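Local coordinates for extracellular solute-binding protein family 1 (Pseudothermotoga lettingae, PDB 5CI5) that binds alpha-D-tagatopyranose between its lobes and probably delivers such a sugar to an ABC transporter, at residues Ala146-Lys150 / Ala151-Pro155; Ile243-Glu247 / Asp248-Asn252; Asp314-Lys317 / Leu318-Tyr321. One frame throughout, in Å; residues are numbered along the deposited sequence.

In the fold
From the N terminus the chain meets contact 1 first, where residues 146-155 end the short helix 145-150 and turn into the loop before helix 162-172. Contact 2, residues 243-252, starts helix 247-255 next to the sugar site, where that helix meets strand 261-264 and helix 268-275. Contact 3, residues 314-321, lies within helix 312-322. Each closes only a local turn of continuous chain, so the three follow in series and neither nest nor cross. Contacts 1 and 2 have centres about 21 Å apart. Contact 3 lies across the centre of the chain from both, its centre about 34 Å from that of contact 2, on a helix packed against strands 25-30 and 81-85.

Contact 1 of 3, residues Ala146-Lys150 / Ala151-Pro155; sequences AMFEK and AGLNP
The carbonyl oxygen of Phe148 is gripped by two amides as helix 145-150 ends. Leu153 N reaches Phe148 O at 2.9 Å, while Ala151 N gives it a weak, bent bond of 3.0 Å and turns more squarely to Met147 O at 3.1 Å. Gly152 N closes on Glu149 O at 3.0 Å. The two bonds made by Leu153 and Gly152 back into the last turn, together with the positive phi of Gly152 (83°), define a Schellman motif. At those backbone angles a beta carbon on Gly152 would collide with the carbonyl oxygen of Ala151, and this accounts for the glycine.

The reversal of the chain brings Leu153 beside the ring of Phe148, the apolar pairing usual across a Schellman turn. Leu153 CB lies 3.7 Å from Phe148 CD2, and its CD1 branch sits a little farther along the same side of the ring. Leu153 CG stands anti to its carbonyl carbon (chi1 -56°), which lays the CD1 branch alongside the CD2-CE2 edge of the Phe148 ring. The two side chains meet at a slant. Pro155 closes the other flank, with its CG 4.2 Å from Phe148 CB.

Beyond the turn, the ring of Phe148 meets that of Tyr143, whose hydroxyl bonds to Pro155 O. Phe148, Ala151 and Leu153 all rest on Ile172 of helix 162-172, so the cap is fitted between strand 140-144 and that helix.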
loop_
_atom_site.group_PDB
_atom_site.type_symbol
_atom_site.label_atom_id
_atom_site.label_comp_id
_atom_site.label_asym_id
_atom_site.label_seq_id
_atom_site.Cartn_x
_atom_site.Cartn_y
_atom_site.Cartn_z
ATOM N N ALA A 146 11.570 20.710 5.254
ATOM C CA ALA A 146 11.942 21.660 6.290
ATOM C C ALA A 146 12.883 21.020 7.288
ATOM O O ALA A 146 13.767 21.685 7.827
ATOM C CB ALA A 146 10.712 22.184 7.003
HETATM N N MSE A 147 12.682 19.729 7.546
HETATM C CA MSE A 147 13.530 19.006 8.480
HETATM C C MSE A 147 14.906 18.786 7.886
HETATM O O MSE A 147 15.886 18.894 8.605
HETATM C CB MSE A 147 12.890 17.688 8.891
HETATM C CG MSE A 147 11.627 17.888 9.694
HETATM SE SE MSE A 147 10.870 16.224 10.308
HETATM C CE MSE A 147 12.126 15.835 11.728
ATOM N N PHE A 148 14.998 18.512 6.584
ATOM C CA PHE A 148 16.305 18.407 5.926
ATOM C C PHE A 148 17.055 19.731 6.079
ATOM O O PHE A 148 18.216 19.784 6.520
ATOM C CB PHE A 148 16.137 18.035 4.443
ATOM C CG PHE A 148 16.156 16.546 4.189
ATOM C CD1 PHE A 148 15.181 15.724 4.726
ATOM C CD2 PHE A 148 17.139 15.978 3.403
ATOM C CE1 PHE A 148 15.196 14.366 4.486
ATOM C CE2 PHE A 148 17.155 14.637 3.171
ATOM C CZ PHE A 148 16.188 13.827 3.717
ATOM N N GLU A 149 16.351 20.807 5.764
ATOM C CA GLU A 149 16.961 22.131 5.813
ATOM C C GLU A 149 17.455 22.456 7.216
ATOM O O GLU A 149 18.577 22.939 7.393
ATOM C CB GLU A 149 15.967 23.185 5.322
ATOM C CG GLU A 149 16.565 24.590 5.244
ATOM C CD GLU A 149 15.571 25.646 4.809
ATOM O OE1 GLU A 149 14.405 25.324 4.491
ATOM O OE2 GLU A 149 15.963 26.822 4.802
ATOM N N LYS A 150 16.632 22.175 8.217
ATOM C CA LYS A 150 17.009 22.455 9.602
ATOM C C LYS A 150 18.286 21.696 9.994
ATOM O O LYS A 150 19.121 22.209 10.755
ATOM C CB LYS A 150 15.843 22.095 10.537
ATOM C CG LYS A 150 16.104 22.322 12.011
ATOM C CD LYS A 150 15.908 23.779 12.376
ATOM C CE LYS A 150 16.352 24.070 13.809
ATOM N NZ LYS A 150 17.802 23.789 14.028
ATOM N N ALA A 151 18.458 20.492 9.439
ATOM C CA ALA A 151 19.621 19.656 9.740
ATOM C C ALA A 151 20.830 19.972 8.848
ATOM O O ALA A 151 21.859 19.279 8.910
ATOM C CB ALA A 151 19.243 18.177 9.602
ATOM N N GLY A 152 20.713 20.996 7.999
ATOM C CA GLY A 152 21.815 21.393 7.132
ATOM C C GLY A 152 21.967 20.603 5.842
ATOM O O GLY A 152 23.026 20.619 5.199
ATOM N N LEU A 153 20.901 19.901 5.465
ATOM C CA LEU A 153 20.861 19.089 4.268
ATOM C C LEU A 153 20.052 19.740 3.160
ATOM O O LEU A 153 19.074 20.443 3.420
ATOM C CB LEU A 153 20.234 17.727 4.582
ATOM C CG LEU A 153 20.903 16.916 5.693
ATOM C CD1 LEU A 153 20.073 15.676 5.940
ATOM C CD2 LEU A 153 22.330 16.540 5.318
ATOM N N ASN A 154 20.434 19.462 1.924
ATOM C CA ASN A 154 19.681 19.911 0.759
ATOM C C ASN A 154 18.417 19.069 0.476
ATOM O O ASN A 154 18.546 17.926 0.040
ATOM C CB ASN A 154 20.596 19.882 -0.458
ATOM C CG ASN A 154 19.940 20.428 -1.696
ATOM O OD1 ASN A 154 18.772 20.829 -1.682
ATOM N ND2 ASN A 154 20.699 20.451 -2.793
ATOM N N PRO A 155 17.215 19.646 0.674
ATOM C CA PRO A 155 15.954 18.919 0.460
ATOM C C PRO A 155 15.798 18.403 -0.965
ATOM O O PRO A 155 15.201 17.352 -1.206
ATOM C CB PRO A 155 14.879 19.969 0.758
ATOM C CG PRO A 155 15.534 21.021 1.483
ATOM C CD PRO A 155 16.963 21.042 1.056
#

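Contact 2 of 3, residues Ile243-Glu247 / Asp248-Asn252; sequences IQYHE and DDYRN
The chain runs extended through Tyr245 and His246 and then bends into helix 247-255, where Tyr250 N bonds to His246 O at 2.9 Å. His246 is the N-cap and forms a capping box with Asp249. The Asp249 carboxylate folds back so that OD2 accepts His246 N at 3.0 Å through its anti lone pair, and in return His246 ND1 accepts Asp248 N at 3.2 Å, in the plane of the imidazole. With CG wedged between backbone N and carbonyl carbon (chi1 55°), the ring turns its ND1 edge toward the start of the helix. NE2 bonds to Asp63, consistent with its carrying the ring proton, and His191 stacks on the imidazole.

Asp249 OD2 also lies 3.5 Å above the centre of the imidazole, the carboxylate tilted 26° from the ring. The Tyr250 ring lays one face on His246 O, offset toward the rim, and Tyr250 CE1 meets Tyr245 CB at 3.5 Å.

Beyond the cap, Glu247 forms a salt bridge with Arg139 of the tagatose pocket, and Asp248 OD2 bonds to Gln32, also of the pocket. Arg251 NH1 holds Asp248 OD1 at 2.8 Å, and a water bridges that oxygen to Glu247 OE1. A second water donates to both Gln244 O and Asp249 OD2, 2.6 Å from the latter.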
loop_
_atom_site.group_PDB
_atom_site.type_symbol
_atom_site.label_atom_id
_atom_site.label_comp_id
_atom_site.label_asym_id
_atom_site.label_seq_id
_atom_site.Cartn_x
_atom_site.Cartn_y
_atom_site.Cartn_z
ATOM N N ILE A 243 8.398 -1.278 16.962
ATOM C CA ILE A 243 7.430 -2.294 17.353
ATOM C C ILE A 243 6.025 -1.689 17.461
ATOM O O ILE A 243 5.035 -2.401 17.240
ATOM C CB ILE A 243 7.850 -2.970 18.694
ATOM C CG1 ILE A 243 8.969 -3.973 18.441
ATOM C CG2 ILE A 243 6.660 -3.659 19.376
ATOM C CD1 ILE A 243 8.558 -5.168 17.570
ATOM N N GLN A 244 5.937 -0.395 17.776
ATOM C CA GLN A 244 4.661 0.283 17.999
ATOM C C GLN A 244 4.110 1.046 16.807
ATOM O O GLN A 244 2.912 1.340 16.769
ATOM C CB GLN A 244 4.772 1.306 19.133
ATOM C CG GLN A 244 5.139 0.765 20.476
ATOM C CD GLN A 244 5.276 1.894 21.483
ATOM O OE1 GLN A 244 6.182 2.716 21.383
ATOM N NE2 GLN A 244 4.355 1.962 22.431
ATOM N N TYR A 245 4.981 1.421 15.877
ATOM C CA TYR A 245 4.612 2.385 14.832
ATOM C C TYR A 245 4.901 1.899 13.432
ATOM O O TYR A 245 5.817 1.109 13.206
ATOM C CB TYR A 245 5.350 3.713 15.056
ATOM C CG TYR A 245 5.038 4.345 16.404
ATOM C CD1 TYR A 245 3.744 4.722 16.726
ATOM C CD2 TYR A 245 6.037 4.575 17.318
ATOM C CE1 TYR A 245 3.452 5.308 17.941
ATOM C CE2 TYR A 245 5.768 5.155 18.534
ATOM C CZ TYR A 245 4.463 5.516 18.851
ATOM O OH TYR A 245 4.153 6.116 20.073
ATOM N N HIS A 246 4.145 2.436 12.480
ATOM C CA HIS A 246 4.343 2.122 11.074
ATOM C C HIS A 246 4.160 3.378 10.218
ATOM O O HIS A 246 3.893 4.474 10.740
ATOM C CB HIS A 246 3.394 0.989 10.613
ATOM C CG HIS A 246 1.947 1.255 10.885
ATOM N ND1 HIS A 246 1.281 2.343 10.376
ATOM C CD2 HIS A 246 1.029 0.526 11.567
ATOM C CE1 HIS A 246 0.012 2.292 10.754
ATOM N NE2 HIS A 246 -0.163 1.208 11.486
ATOM N N GLU A 247 4.286 3.180 8.904
ATOM C CA GLU A 247 4.147 4.238 7.900
ATOM C C GLU A 247 3.103 5.309 8.192
ATOM O O GLU A 247 3.364 6.488 7.963
ATOM C CB GLU A 247 3.754 3.661 6.544
ATOM C CG GLU A 247 4.725 2.764 5.870
ATOM C CD GLU A 247 4.159 2.228 4.563
ATOM O OE1 GLU A 247 2.991 2.537 4.246
ATOM O OE2 GLU A 247 4.875 1.494 3.864
ATOM N N ASP A 248 1.896 4.908 8.602
ATOM C CA ASP A 248 0.819 5.880 8.710
ATOM C C ASP A 248 1.052 6.771 9.933
ATOM O O ASP A 248 0.854 7.986 9.863
ATOM C CB ASP A 248 -0.534 5.194 8.780
ATOM C CG ASP A 248 -0.831 4.368 7.541
ATOM O OD1 ASP A 248 -0.582 4.889 6.432
ATOM O OD2 ASP A 248 -1.355 3.230 7.656
ATOM N N ASP A 249 1.513 6.167 11.028
ATOM C CA ASP A 249 1.941 6.914 12.202
ATOM C C ASP A 249 3.072 7.886 11.836
ATOM O O ASP A 249 3.057 9.069 12.209
ATOM C CB ASP A 249 2.401 5.953 13.296
ATOM C CG ASP A 249 1.356 4.930 13.642
ATOM O OD1 ASP A 249 0.201 5.342 13.857
ATOM O OD2 ASP A 249 1.677 3.718 13.675
ATOM N N TYR A 250 4.034 7.395 11.064
ATOM C CA TYR A 250 5.181 8.229 10.686
ATOM C C TYR A 250 4.750 9.403 9.807
ATOM O O TYR A 250 5.340 10.482 9.907
ATOM C CB TYR A 250 6.255 7.387 10.000
ATOM C CG TYR A 250 6.825 6.303 10.898
ATOM C CD1 TYR A 250 7.064 6.548 12.246
ATOM C CD2 TYR A 250 7.106 5.019 10.409
ATOM C CE1 TYR A 250 7.586 5.565 13.063
ATOM C CE2 TYR A 250 7.608 4.034 11.223
ATOM C CZ TYR A 250 7.850 4.309 12.556
ATOM O OH TYR A 250 8.374 3.369 13.394
ATOM N N ARG A 251 3.756 9.208 8.939
ATOM C CA ARG A 251 3.250 10.297 8.103
ATOM C C ARG A 251 2.632 11.374 8.987
ATOM O O ARG A 251 2.830 12.571 8.770
ATOM C CB ARG A 251 2.216 9.790 7.086
ATOM C CG ARG A 251 1.671 10.853 6.170
ATOM C CD ARG A 251 0.490 10.350 5.340
ATOM N NE ARG A 251 -0.642 9.965 6.174
ATOM C CZ ARG A 251 -1.054 8.709 6.377
ATOM N NH1 ARG A 251 -0.461 7.664 5.801
ATOM N NH2 ARG A 251 -2.102 8.496 7.153
ATOM N N ASN A 252 1.870 10.957 9.993
ATOM C CA ASN A 252 1.274 11.924 10.891
ATOM C C ASN A 252 2.330 12.649 11.730
ATOM O O ASN A 252 2.216 13.842 11.983
ATOM C CB ASN A 252 0.224 11.226 11.754
ATOM C CG ASN A 252 -1.057 10.960 10.974
ATOM O OD1 ASN A 252 -1.577 11.861 10.337
ATOM N ND2 ASN A 252 -1.527 9.715 10.974
HETATM O O HOH W 1 0.751 1.615 14.990
HETATM O O HOH W 2 1.376 4.765 4.648
#

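Contact 3 of 3, residues Asp314-Lys317 / Leu318-Tyr321; sequences DAWK and LAEY
One face of the Trp316 indole carries Glu320 CB, 3.7 Å above the plane and offset toward the rim, and His105 stacks on the same indole. Near the edge lies Glu320 OE2, which accepts Trp316 NE1 at 2.9 Å. The bond is bent, with an N-H...O angle of 140°. Ring and carboxylate stand almost perpendicular, their planes 87° apart, and NE1 meets OE2 from above the carboxylate plane. Trp316 CG is anti to the backbone N (chi1 167°), and this swings the indole alongside the following turn, where Glu320 can reach it.

The other carboxylate oxygen turns to Lys317. Its ammonium NZ meets Glu320 OE1 at 2.9 Å on the syn lone pair, a salt bridge between side chains that run side by side in the same direction. A bend at chi2 of the lysine brings NZ alongside the carboxylate. A water donates to Glu320 OE1 at 2.7 Å and also to Lys317 O, which receives Tyr321 N as well. Both carboxylate oxygens thus have partners, and the ammonium and indole N-H would be expected to favour the charged form of the acid. With an alanine in place of this glutamate, Lys317 NZ and Trp316 NE1 would probably lose these acceptors, and the lysine end would be freer to turn.

The amides of Leu318, Ala319 and Glu320 donate to Asp314 O, Ala315 O and Trp316 O. Away from Glu320, Leu318 packs on Leu25, Ile27, Leu81 and Phe47, reaching strands 25-30 and 81-85 and helix 37-51. The i to i+3 salt bridge and i to i+4 indole bond sit on a helix packed on the beta-sheet, the layering of the alpha/beta lobes of periplasmic binding proteins.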
loop_
_atom_site.group_PDB
_atom_site.type_symbol
_atom_site.label_atom_id
_atom_site.label_comp_id
_atom_site.label_asym_id
_atom_site.label_seq_id
_atom_site.Cartn_x
_atom_site.Cartn_y
_atom_site.Cartn_z
ATOM N N ASP A 314 -26.478 -4.192 -9.213
ATOM C CA ASP A 314 -26.360 -2.825 -8.715
ATOM C C ASP A 314 -24.962 -2.569 -8.150
ATOM O O ASP A 314 -24.464 -1.444 -8.186
ATOM C CB ASP A 314 -27.389 -2.528 -7.629
ATOM C CG ASP A 314 -28.806 -2.347 -8.174
ATOM O OD1 ASP A 314 -28.976 -2.245 -9.392
ATOM O OD2 ASP A 314 -29.752 -2.311 -7.367
ATOM N N ALA A 315 -24.326 -3.614 -7.620
ATOM C CA ALA A 315 -22.970 -3.464 -7.112
ATOM C C ALA A 315 -22.022 -3.140 -8.259
ATOM O O ALA A 315 -21.145 -2.277 -8.129
ATOM C CB ALA A 315 -22.509 -4.715 -6.395
ATOM N N TRP A 316 -22.184 -3.830 -9.386
ATOM C CA TRP A 316 -21.378 -3.499 -10.559
ATOM C C TRP A 316 -21.637 -2.050 -10.995
ATOM O O TRP A 316 -20.681 -1.320 -11.291
ATOM C CB TRP A 316 -21.629 -4.464 -11.743
ATOM C CG TRP A 316 -21.034 -3.866 -12.940
ATOM C CD1 TRP A 316 -21.687 -3.206 -13.927
ATOM C CD2 TRP A 316 -19.642 -3.788 -13.246
ATOM N NE1 TRP A 316 -20.792 -2.715 -14.842
ATOM C CE2 TRP A 316 -19.527 -3.062 -14.449
ATOM C CE3 TRP A 316 -18.486 -4.245 -12.620
ATOM C CZ2 TRP A 316 -18.307 -2.794 -15.040
ATOM C CZ3 TRP A 316 -17.259 -3.979 -13.222
ATOM C CH2 TRP A 316 -17.188 -3.256 -14.415
ATOM N N LYS A 317 -22.907 -1.611 -11.031
ATOM C CA LYS A 317 -23.210 -0.229 -11.426
ATOM C C LYS A 317 -22.481 0.785 -10.555
ATOM O O LYS A 317 -21.929 1.769 -11.067
ATOM C CB LYS A 317 -24.729 0.053 -11.375
ATOM C CG LYS A 317 -25.439 -0.330 -12.653
ATOM C CD LYS A 317 -25.113 0.699 -13.736
ATOM C CE LYS A 317 -25.488 0.223 -15.122
ATOM N NZ LYS A 317 -24.888 1.106 -16.162
ATOM N N LEU A 318 -22.429 0.543 -9.248
ATOM C CA LEU A 318 -21.654 1.406 -8.361
ATOM C C LEU A 318 -20.143 1.357 -8.678
ATOM O O LEU A 318 -19.485 2.392 -8.722
ATOM C CB LEU A 318 -21.909 1.026 -6.892
ATOM C CG LEU A 318 -21.172 1.817 -5.805
ATOM C CD1 LEU A 318 -21.410 3.307 -5.941
ATOM C CD2 LEU A 318 -21.628 1.324 -4.414
ATOM N N ALA A 319 -19.597 0.159 -8.901
ATOM C CA ALA A 319 -18.168 0.016 -9.244
ATOM C C ALA A 319 -17.839 0.790 -10.534
ATOM O O ALA A 319 -16.846 1.511 -10.606
ATOM C CB ALA A 319 -17.799 -1.454 -9.379
ATOM N N GLU A 320 -18.705 0.651 -11.520
ATOM C CA GLU A 320 -18.569 1.336 -12.804
ATOM C C GLU A 320 -18.557 2.846 -12.615
ATOM O O GLU A 320 -17.678 3.553 -13.128
ATOM C CB GLU A 320 -19.727 0.901 -13.699
ATOM C CG GLU A 320 -19.739 1.377 -15.095
ATOM C CD GLU A 320 -20.974 0.824 -15.780
ATOM O OE1 GLU A 320 -22.060 1.408 -15.608
ATOM O OE2 GLU A 320 -20.872 -0.231 -16.408
ATOM N N TYR A 321 -19.491 3.334 -11.810
ATOM C CA TYR A 321 -19.562 4.760 -11.537
ATOM C C TYR A 321 -18.306 5.244 -10.804
ATOM O O TYR A 321 -17.687 6.250 -11.184
ATOM C CB TYR A 321 -20.821 5.095 -10.722
ATOM C CG TYR A 321 -20.758 6.438 -10.024
ATOM C CD1 TYR A 321 -21.124 7.616 -10.669
ATOM C CD2 TYR A 321 -20.294 6.535 -8.718
ATOM C CE1 TYR A 321 -21.045 8.849 -10.000
ATOM C CE2 TYR A 321 -20.207 7.751 -8.061
ATOM C CZ TYR A 321 -20.580 8.899 -8.700
ATOM O OH TYR A 321 -20.476 10.114 -8.019
HETATM O O HOH W 3 -22.440 3.101 -13.534
#